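Molybdopterin adenylyltransferase (PDB 4XCW) probably catalyses the ATP-dependent adenylylation of molybdopterin, a step on the pathway that builds the molybdenum cofactor. Local coordinates at residues Ala50-Arg53 and Asp54-Glu57; Ser59-Lys62 and Met63-Tyr67; Val113-Ala116 and Ile117-Arg120; Glu88-Lys91 and Lys92-Lys96. All coordinates share one frame; numbering follows the deposited sequence.

Contact 1: Ala50-Arg53 and Asp54-Glu57; sequences ADER and DLIE
Ile56 turns CG1 to the side of its own backbone N (chi1 -62°), and that branch reaches back to the residues leading into the helix, 3.4 Å from Glu52 O and 3.7 Å from Ala50 O. This is the N-terminal start of helix 53-66, with Glu52 at the N-cap position, in the beta-alpha connection that follows strand 42-49. Two bonds launch the helix. Ile56 N donates to Glu52 O at 3.1 Å, and Glu57 N to Arg53 O at 2.9 Å, both fairly straight.

Leu55 lies closer to the surface, where CD1 passes 4.1 Å from Glu52 CB. The Glu52 chain bends at chi2 and carries its carboxylate off to a salt bridge with Arg83. On another flank of the turn, Arg53 and Glu57, four residues apart, are placed for a salt bridge, but NH1 and OE2 are modelled too close together, so its geometry is doubtful. Ile56 is buried, resting on Leu11, Ala13 and Val49 of the sheet and on Ala89 of helix 86-93.

Just ahead of the cap the chain makes an inverse gamma turn centred on Asp51, whose N is held by Asp15 OD1. The turn is closed by a weak bond from Glu52 N to Ala50 O, 2.7 Å.

Contact 2: Ser59-Lys62 and Met63-Tyr67; sequences SLIK and MCDEY
Lys62 lays its aliphatic chain over one face of the Tyr67 ring. CG stands 4.1 Å from the ring centroid and 21° off the ring normal, a CH-pi contact displaced toward the rim, and CD runs on to 3.7 Å from Tyr67 OH. The two side chains lie side by side and point the same way. The pair sits at a wider, pi-type turn near the end of helix 53-66, which probably helps bring the ring beneath Lys62: Lys62 O accepts from both Glu66 N, 2.9 Å, and Tyr67 N, 3.0 Å. The bond from Tyr67 is much the straighter, while the one from Glu66 comes in at 138° at the hydrogen, so the regular i to i+4 pattern is giving way to i to i+5.

Ahead of this turn the helix is regular, as Cys64 N bonds to Leu60 O and Asp65 N to Ile61 O. Asp65 lies alongside Ile61, OD2 3.5 Å from CG2, and its carboxylate goes on to a salt bridge with Arg126. Leu60, Met63 and Cys64 are buried and pack on Val72 of strand 71-75, in the mixed sheet.

A second shell from strand 42-49 holds both partners: Glu47 forms a salt bridge with Lys62 NZ, and His45 stacks on the Tyr67 ring. On the buried side Met63 N donates to Ser59 O at 3.0 Å, and Met63 CG lies 3.4 Å from that same Ser59 O.

Contact 3: Val113-Ala116 and Ile117-Arg120; sequences VPTA and ILSR
Leu118 N donates to Thr115 O at 3.0 Å, and one residue on Ser119 N donates to Ala116 O at 3.2 Å. Both bonds are straight at the hydrogen, yet each donor stands well above the plane of the carbonyl it uses: for the Leu118 bond the C=O...N angle is only 123°, with N 56° out of the plane. Within 113-116, Ala116 N reaches Val113 O in the same i to i+3 fashion.

Repeated i to i+3 bonds are the signature of a 3-10 helix, and here residues 114-118 form one short piece of it in the connection from helix 99-110 to strand 123-126. The tight winding brings side chains near the carbonyls. Leu118 CG sits 3.4 Å from Thr115 O, and its CD1 branch continues to 4.2 Å from Thr115 CB. Ile117 has CG1 between its own N and carbonyl carbon (chi1 66°), which sets this branch 3.8 Å from Pro114 O.

Ala116 and Ile117 rest on Leu110 at the end of helix 99-110. The second subunit of the trimer packs against this piece as well: Thr115 meets Phe174, Ile117 meets Ala151 and Leu118 meets Cys155 of that neighbouring chain. Arg120 NH1 donates to Met97 O of the same neighbour, while its NH2 makes a salt bridge to Glu88 within its own chain.

Contact 4: Glu88-Lys91 and Lys92-Lys96; sequences EATK and KVCQK
Thr90 O is gripped by two backbone donors: Cys94 N at 3.1 Å, and Val93 N at 3.3 Å in a weak bond. Ala89 O is shared in the same way, taking Val93 N at 3.3 Å and a weak contribution from Lys92 N, whose better bond goes to Glu88 O at 3.1 Å. Mixing i to i+4 bonds with weaker i to i+3 ones suggests that the winding alters as helix 86-93 runs out. Cys94 then leaves the helical conformation, its psi swinging to 150°.

A water bridges this exit, 2.6 Å from Lys91 O and 2.6 Å from Cys94 O, and so lies between two carbonyls that have no proton to offer each other. More acceptors lie in its reach than it has protons, so it may not donate to both carbonyls at the same time.

The side chains sort by face. Cys94 carries SG beside its own N (chi1 -72°) and so back toward the preceding turn, 4.2 Å from the methyl CG2 of Thr90. Val93 presses CG2 to 3.6 Å from Thr90 O. Both rest on Ile131 of strand 129-134. Thr90 OG1 is hydrogen-bonded to Thr86 O one turn back in its own helix and to Asn133 ND2 of that strand. Lys92, on the outer side, lies against Glu57 of helix 53-66.

Beyond the turn, Gln95 and Lys96 both face Ile125 in a classic beta bulge, by which the chain passes from helix 86-93 of this alpha/beta fold into the edge strand 96-97 of the mixed sheet.

In the fold
Contacts 1 and 2 sit on the same helix, 53-66, at its start and farther along, with centres about 13 Å apart. Contact 4 lies on the neighbouring helix 86-93 and touches both: Ala89 meets Ile56 and Glu57, Val93 meets Leu60 and Ile61, and Thr90 meets Leu60. Ile56, Leu60 and Val93 are buried between the helices and the sheet, while Lys62, Glu66, Lys91 and Lys92 lie farther out. Contact 3, across the chain's centre from contact 2, has 3-10 bonds and packs more extensively on a neighbouring subunit; contact 4 touches neighbours only through Glu88 and Lys96, contacts 1 and 2 none. Arg120 ties contact 3 to Glu88 of contact 4.

Contact 1: Ala50-Arg53 and Asp54-Glu57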
loop_
_atom_site.group_PDB
_atom_site.type_symbol
_atom_site.label_atom_id
_atom_site.label_comp_id
_atom_site.label_asym_id
_atom_site.label_seq_id
_atom_site.Cartn_x
_atom_site.Cartn_y
_atom_site.Cartn_z
ATOM N N ALA B 50 -3.637 11.201 -25.022
ATOM C CA ALA B 50 -4.114 9.847 -25.293
ATOM C C ALA B 50 -3.610 8.850 -24.248
ATOM O O ALA B 50 -2.618 9.100 -23.564
ATOM C CB ALA B 50 -3.690 9.411 -26.687
ATOM N N ASP B 51 -4.302 7.721 -24.128
ATOM C CA ASP B 51 -3.914 6.684 -23.172
ATOM C C ASP B 51 -2.675 5.926 -23.635
ATOM O O ASP B 51 -2.691 4.697 -23.720
ATOM C CB ASP B 51 -5.061 5.691 -22.956
ATOM C CG ASP B 51 -6.121 6.221 -22.020
ATOM O OD1 ASP B 51 -5.759 6.754 -20.949
ATOM O OD2 ASP B 51 -7.317 6.095 -22.350
ATOM N N GLU B 52 -1.616 6.665 -23.954
ATOM C CA GLU B 52 -0.343 6.066 -24.341
ATOM C C GLU B 52 0.681 6.430 -23.285
ATOM O O GLU B 52 0.851 7.608 -22.964
ATOM C CB GLU B 52 0.111 6.547 -25.723
ATOM C CG GLU B 52 -0.927 6.409 -26.817
ATOM C CD GLU B 52 -1.163 4.968 -27.227
ATOM O OE1 GLU B 52 -0.314 4.110 -26.911
ATOM O OE2 GLU B 52 -2.199 4.694 -27.869
ATOM N N ARG B 53 1.354 5.424 -22.735
ATOM C CA ARG B 53 2.222 5.643 -21.581
ATOM C C ARG B 53 3.286 6.710 -21.822
ATOM O O ARG B 53 3.442 7.623 -21.009
ATOM C CB ARG B 53 2.899 4.337 -21.153
ATOM C CG ARG B 53 3.673 4.466 -19.842
ATOM C CD ARG B 53 4.415 3.189 -19.492
ATOM N NE ARG B 53 5.304 2.764 -20.570
ATOM C CZ ARG B 53 6.593 3.075 -20.647
ATOM N NH1 ARG B 53 7.159 3.816 -19.704
ATOM N NH2 ARG B 53 7.320 2.643 -21.669
ATOM N N ASP B 54 4.017 6.609 -22.928
ATOM C CA ASP B 54 5.117 7.546 -23.140
ATOM C C ASP B 54 4.606 8.980 -23.295
ATOM O O ASP B 54 5.254 9.929 -22.846
ATOM C CB ASP B 54 5.957 7.153 -24.356
ATOM C CG ASP B 54 7.256 7.934 -24.432
ATOM O OD1 ASP B 54 7.966 8.013 -23.400
ATOM O OD2 ASP B 54 7.555 8.489 -25.510
ATOM N N LEU B 55 3.439 9.137 -23.910
ATOM C CA LEU B 55 2.855 10.461 -24.080
ATOM C C LEU B 55 2.459 11.067 -22.741
ATOM O O LEU B 55 2.652 12.260 -22.502
ATOM C CB LEU B 55 1.639 10.398 -25.008
ATOM C CG LEU B 55 1.946 10.320 -26.502
ATOM C CD1 LEU B 55 0.660 10.329 -27.316
ATOM C CD2 LEU B 55 2.859 11.467 -26.907
ATOM N N ILE B 56 1.902 10.250 -21.857
ATOM C CA ILE B 56 1.545 10.743 -20.533
ATOM C C ILE B 56 2.797 11.097 -19.727
ATOM O O ILE B 56 2.834 12.119 -19.043
ATOM C CB ILE B 56 0.695 9.720 -19.775
ATOM C CG1 ILE B 56 -0.612 9.486 -20.536
ATOM C CG2 ILE B 56 0.425 10.195 -18.347
ATOM C CD1 ILE B 56 -1.703 8.846 -19.710
ATOM N N GLU B 57 3.831 10.268 -19.829
ATOM C CA GLU B 57 5.092 10.565 -19.148
ATOM C C GLU B 57 5.655 11.894 -19.628
ATOM O O GLU B 57 6.028 12.746 -18.830
ATOM C CB GLU B 57 6.118 9.458 -19.381
ATOM C CG GLU B 57 5.752 8.123 -18.758
ATOM C CD GLU B 57 6.810 7.067 -18.991
ATOM O OE1 GLU B 57 7.945 7.432 -19.372
ATOM O OE2 GLU B 57 6.506 5.872 -18.787
#

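Contact 2: Ser59-Lys62 and Met63-Tyr67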
loop_
_atom_site.group_PDB
_atom_site.type_symbol
_atom_site.label_atom_id
_atom_site.label_comp_id
_atom_site.label_asym_id
_atom_site.label_seq_id
_atom_site.Cartn_x
_atom_site.Cartn_y
_atom_site.Cartn_z
ATOM N N SER B 59 4.144 14.395 -21.001
ATOM C CA SER B 59 3.290 15.500 -20.572
ATOM C C SER B 59 3.540 15.858 -19.113
ATOM O O SER B 59 3.692 17.027 -18.767
ATOM C CB SER B 59 1.814 15.152 -20.774
ATOM O OG SER B 59 0.981 16.230 -20.378
ATOM N N LEU B 60 3.570 14.840 -18.256
ATOM C CA LEU B 60 3.864 15.049 -16.843
ATOM C C LEU B 60 5.225 15.722 -16.677
ATOM O O LEU B 60 5.380 16.665 -15.902
ATOM C CB LEU B 60 3.844 13.724 -16.079
ATOM C CG LEU B 60 2.484 13.064 -15.857
ATOM C CD1 LEU B 60 2.666 11.681 -15.258
ATOM C CD2 LEU B 60 1.622 13.934 -14.955
ATOM N N ILE B 61 6.212 15.234 -17.420
ATOM C CA ILE B 61 7.558 15.770 -17.313
ATOM C C ILE B 61 7.583 17.236 -17.749
ATOM O O ILE B 61 8.234 18.066 -17.115
ATOM C CB ILE B 61 8.555 14.926 -18.132
ATOM C CG1 ILE B 61 8.760 13.572 -17.445
ATOM C CG2 ILE B 61 9.886 15.653 -18.294
ATOM C CD1 ILE B 61 9.574 12.584 -18.241
ATOM N N LYS B 62 6.837 17.559 -18.799
ATOM C CA LYS B 62 6.793 18.930 -19.303
ATOM C C LYS B 62 6.141 19.854 -18.275
ATOM O O LYS B 62 6.612 20.967 -18.042
ATOM C CB LYS B 62 6.046 18.989 -20.643
ATOM C CG LYS B 62 5.883 20.390 -21.222
ATOM C CD LYS B 62 5.388 20.342 -22.665
ATOM C CE LYS B 62 4.120 19.509 -22.796
ATOM N NZ LYS B 62 3.599 19.473 -24.195
ATOM N N MET B 63 5.064 19.389 -17.648
ATOM C CA MET B 63 4.366 20.213 -16.662
ATOM C C MET B 63 5.251 20.498 -15.448
ATOM O O MET B 63 5.303 21.632 -14.962
ATOM C CB MET B 63 3.060 19.546 -16.228
ATOM C CG MET B 63 1.979 19.537 -17.313
ATOM S SD MET B 63 0.503 18.611 -16.805
ATOM C CE MET B 63 -0.568 18.846 -18.224
ATOM N N CYS B 64 5.960 19.475 -14.973
ATOM C CA CYS B 64 6.874 19.644 -13.844
ATOM C C CYS B 64 8.111 20.459 -14.215
ATOM O O CYS B 64 8.446 21.443 -13.542
ATOM C CB CYS B 64 7.317 18.284 -13.299
ATOM S SG CYS B 64 5.996 17.288 -12.615
ATOM N N ASP B 65 8.790 20.044 -15.285
ATOM C CA ASP B 65 10.103 20.592 -15.620
ATOM C C ASP B 65 10.053 21.923 -16.369
ATOM O O ASP B 65 10.791 22.852 -16.035
ATOM C CB ASP B 65 10.905 19.589 -16.455
ATOM C CG ASP B 65 11.222 18.304 -15.700
ATOM O OD1 ASP B 65 10.682 18.098 -14.592
ATOM O OD2 ASP B 65 12.015 17.497 -16.233
ATOM N N GLU B 66 9.207 22.013 -17.391
ATOM C CA GLU B 66 9.166 23.218 -18.214
ATOM C C GLU B 66 8.206 24.266 -17.662
ATOM O O GLU B 66 8.555 25.445 -17.581
ATOM C CB GLU B 66 8.784 22.876 -19.655
ATOM C CG GLU B 66 9.828 22.070 -20.401
ATOM C CD GLU B 66 9.502 21.927 -21.876
ATOM O OE1 GLU B 66 8.879 22.852 -22.443
ATOM O OE2 GLU B 66 9.868 20.889 -22.466
ATOM N N TYR B 67 7.002 23.840 -17.293
ATOM C CA TYR B 67 5.986 24.761 -16.782
ATOM C C TYR B 67 6.168 25.052 -15.295
ATOM O O TYR B 67 5.495 25.927 -14.746
ATOM C CB TYR B 67 4.576 24.207 -17.022
ATOM C CG TYR B 67 4.218 23.962 -18.474
ATOM C CD1 TYR B 67 4.879 24.624 -19.502
ATOM C CD2 TYR B 67 3.205 23.071 -18.814
ATOM C CE1 TYR B 67 4.546 24.396 -20.830
ATOM C CE2 TYR B 67 2.868 22.841 -20.138
ATOM C CZ TYR B 67 3.541 23.500 -21.137
ATOM O OH TYR B 67 3.198 23.263 -22.450
#

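Contact 3: Val113-Ala116 and Ile117-Arg120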
loop_
_atom_site.group_PDB
_atom_site.type_symbol
_atom_site.label_atom_id
_atom_site.label_comp_id
_atom_site.label_asym_id
_atom_site.label_seq_id
_atom_site.Cartn_x
_atom_site.Cartn_y
_atom_site.Cartn_z
ATOM N N VAL B 113 -18.477 3.434 -2.614
ATOM C CA VAL B 113 -18.528 2.263 -3.488
ATOM C C VAL B 113 -17.506 1.186 -3.110
ATOM O O VAL B 113 -16.339 1.485 -2.861
ATOM C CB VAL B 113 -18.312 2.663 -4.972
ATOM C CG1 VAL B 113 -19.480 3.500 -5.470
ATOM C CG2 VAL B 113 -17.008 3.420 -5.148
ATOM N N PRO B 114 -17.951 -0.081 -3.064
ATOM C CA PRO B 114 -17.061 -1.212 -2.767
ATOM C C PRO B 114 -15.933 -1.340 -3.780
ATOM O O PRO B 114 -14.812 -1.709 -3.424
ATOM C CB PRO B 114 -17.995 -2.425 -2.834
ATOM C CG PRO B 114 -19.358 -1.874 -2.605
ATOM C CD PRO B 114 -19.355 -0.502 -3.203
ATOM N N THR B 115 -16.222 -1.000 -5.031
ATOM C CA THR B 115 -15.239 -1.109 -6.103
ATOM C C THR B 115 -14.141 -0.053 -6.027
ATOM O O THR B 115 -13.257 0.007 -6.889
ATOM C CB THR B 115 -15.935 -1.032 -7.476
ATOM O OG1 THR B 115 -16.892 0.035 -7.469
ATOM C CG2 THR B 115 -16.661 -2.330 -7.758
ATOM N N ALA B 116 -14.177 0.764 -4.980
ATOM C CA ALA B 116 -13.101 1.714 -4.728
ATOM C C ALA B 116 -11.739 1.018 -4.648
ATOM O O ALA B 116 -10.723 1.625 -4.962
ATOM C CB ALA B 116 -13.366 2.490 -3.448
ATOM N N ILE B 117 -11.715 -0.256 -4.250
ATOM C CA ILE B 117 -10.427 -0.927 -4.038
ATOM C C ILE B 117 -9.773 -1.335 -5.353
ATOM O O ILE B 117 -8.641 -1.824 -5.365
ATOM C CB ILE B 117 -10.554 -2.173 -3.137
ATOM C CG1 ILE B 117 -11.385 -3.262 -3.812
ATOM C CG2 ILE B 117 -11.119 -1.799 -1.776
ATOM C CD1 ILE B 117 -11.430 -4.558 -3.037
ATOM N N LEU B 118 -10.482 -1.114 -6.457
ATOM C CA LEU B 118 -9.933 -1.362 -7.792
ATOM C C LEU B 118 -9.053 -0.229 -8.300
ATOM O O LEU B 118 -8.358 -0.379 -9.314
ATOM C CB LEU B 118 -11.063 -1.587 -8.795
ATOM C CG LEU B 118 -12.013 -2.741 -8.520
ATOM C CD1 LEU B 118 -12.952 -2.952 -9.717
ATOM C CD2 LEU B 118 -11.256 -4.024 -8.151
ATOM N N SER B 119 -9.088 0.907 -7.613
ATOM C CA SER B 119 -8.364 2.088 -8.077
ATOM C C SER B 119 -6.866 2.003 -7.823
ATOM O O SER B 119 -6.428 1.621 -6.734
ATOM C CB SER B 119 -8.921 3.346 -7.418
ATOM O OG SER B 119 -8.187 4.486 -7.821
ATOM N N ARG B 120 -6.083 2.377 -8.835
ATOM C CA ARG B 120 -4.637 2.433 -8.706
ATOM C C ARG B 120 -4.123 3.872 -8.644
ATOM O O ARG B 120 -2.932 4.100 -8.844
ATOM C CB ARG B 120 -3.971 1.693 -9.872
ATOM C CG ARG B 120 -4.121 0.176 -9.786
ATOM C CD ARG B 120 -3.819 -0.507 -11.119
ATOM N NE ARG B 120 -2.685 0.094 -11.816
ATOM C CZ ARG B 120 -1.409 -0.143 -11.529
ATOM N NH1 ARG B 120 -1.085 -0.966 -10.545
ATOM N NH2 ARG B 120 -0.452 0.455 -12.226
#

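Contact 4: Glu88-Lys91 and Lys92-Lys96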
loop_
_atom_site.group_PDB
_atom_site.type_symbol
_atom_site.label_atom_id
_atom_site.label_comp_id
_atom_site.label_asym_id
_atom_site.label_seq_id
_atom_site.Cartn_x
_atom_site.Cartn_y
_atom_site.Cartn_z
ATOM N N GLU B 88 1.055 3.950 -13.907
ATOM C CA GLU B 88 2.371 3.504 -14.376
ATOM C C GLU B 88 3.240 4.662 -14.866
ATOM O O GLU B 88 4.440 4.717 -14.584
ATOM C CB GLU B 88 2.234 2.488 -15.508
ATOM C CG GLU B 88 1.846 1.104 -15.054
ATOM C CD GLU B 88 0.351 0.853 -15.116
ATOM O OE1 GLU B 88 -0.443 1.796 -14.880
ATOM O OE2 GLU B 88 -0.030 -0.300 -15.407
ATOM N N ALA B 89 2.636 5.562 -15.634
ATOM C CA ALA B 89 3.355 6.715 -16.152
ATOM C C ALA B 89 3.771 7.620 -15.003
ATOM O O ALA B 89 4.865 8.167 -14.999
ATOM C CB ALA B 89 2.504 7.471 -17.153
ATOM N N THR B 90 2.892 7.761 -14.019
ATOM C CA THR B 90 3.172 8.592 -12.858
ATOM C C THR B 90 4.354 8.036 -12.070
ATOM O O THR B 90 5.255 8.780 -11.679
ATOM C CB THR B 90 1.923 8.698 -11.958
ATOM O OG1 THR B 90 0.838 9.199 -12.748
ATOM C CG2 THR B 90 2.169 9.640 -10.779
ATOM N N LYS B 91 4.367 6.724 -11.868
ATOM C CA LYS B 91 5.451 6.088 -11.122
ATOM C C LYS B 91 6.780 6.229 -11.845
ATOM O O LYS B 91 7.845 6.373 -11.225
ATOM C CB LYS B 91 5.134 4.607 -10.881
ATOM C CG LYS B 91 6.162 3.898 -10.013
ATOM C CD LYS B 91 6.041 2.384 -10.120
ATOM C CE LYS B 91 4.654 1.902 -9.712
ATOM N NZ LYS B 91 4.548 0.415 -9.770
ATOM N N LYS B 92 6.724 6.197 -13.171
ATOM C CA LYS B 92 7.936 6.264 -13.975
ATOM C C LYS B 92 8.620 7.635 -13.853
ATOM O O LYS B 92 9.853 7.726 -13.827
ATOM C CB LYS B 92 7.608 5.945 -15.440
ATOM C CG LYS B 92 8.794 6.051 -16.388
ATOM C CD LYS B 92 9.953 5.180 -15.930
ATOM C CE LYS B 92 11.217 5.490 -16.717
ATOM N NZ LYS B 92 12.417 4.834 -16.125
ATOM N N VAL B 93 7.836 8.705 -13.757
ATOM C CA VAL B 93 8.440 10.039 -13.777
ATOM C C VAL B 93 8.699 10.591 -12.374
ATOM O O VAL B 93 9.387 11.601 -12.230
ATOM C CB VAL B 93 7.572 11.057 -14.573
ATOM C CG1 VAL B 93 7.233 10.512 -15.957
ATOM C CG2 VAL B 93 6.311 11.418 -13.816
ATOM N N CYS B 94 8.155 9.939 -11.345
ATOM C CA CYS B 94 8.408 10.359 -9.970
ATOM C C CYS B 94 9.647 9.695 -9.400
ATOM O O CYS B 94 9.983 8.572 -9.773
ATOM C CB CYS B 94 7.221 10.040 -9.067
ATOM S SG CYS B 94 5.819 11.086 -9.357
ATOM N N GLN B 95 10.314 10.394 -8.486
ATOM C CA GLN B 95 11.495 9.862 -7.813
ATOM C C GLN B 95 11.141 9.172 -6.487
ATOM O O GLN B 95 11.811 8.223 -6.071
ATOM C CB GLN B 95 12.506 10.986 -7.574
ATOM C CG GLN B 95 12.943 11.691 -8.850
ATOM C CD GLN B 95 13.076 13.192 -8.675
ATOM O OE1 GLN B 95 12.516 13.773 -7.743
ATOM N NE2 GLN B 95 13.826 13.830 -9.569
ATOM N N LYS B 96 10.099 9.673 -5.832
ATOM C CA LYS B 96 9.561 9.121 -4.582
ATOM C C LYS B 96 8.051 9.007 -4.687
ATOM O O LYS B 96 7.398 9.983 -5.049
ATOM C CB LYS B 96 9.872 10.018 -3.382
ATOM C CG LYS B 96 11.299 10.070 -2.897
ATOM C CD LYS B 96 11.358 10.970 -1.664
ATOM C CE LYS B 96 12.736 10.986 -1.015
ATOM N NZ LYS B 96 13.749 11.718 -1.831
HETATM O O HOH W 1 10.428 6.615 -11.407
#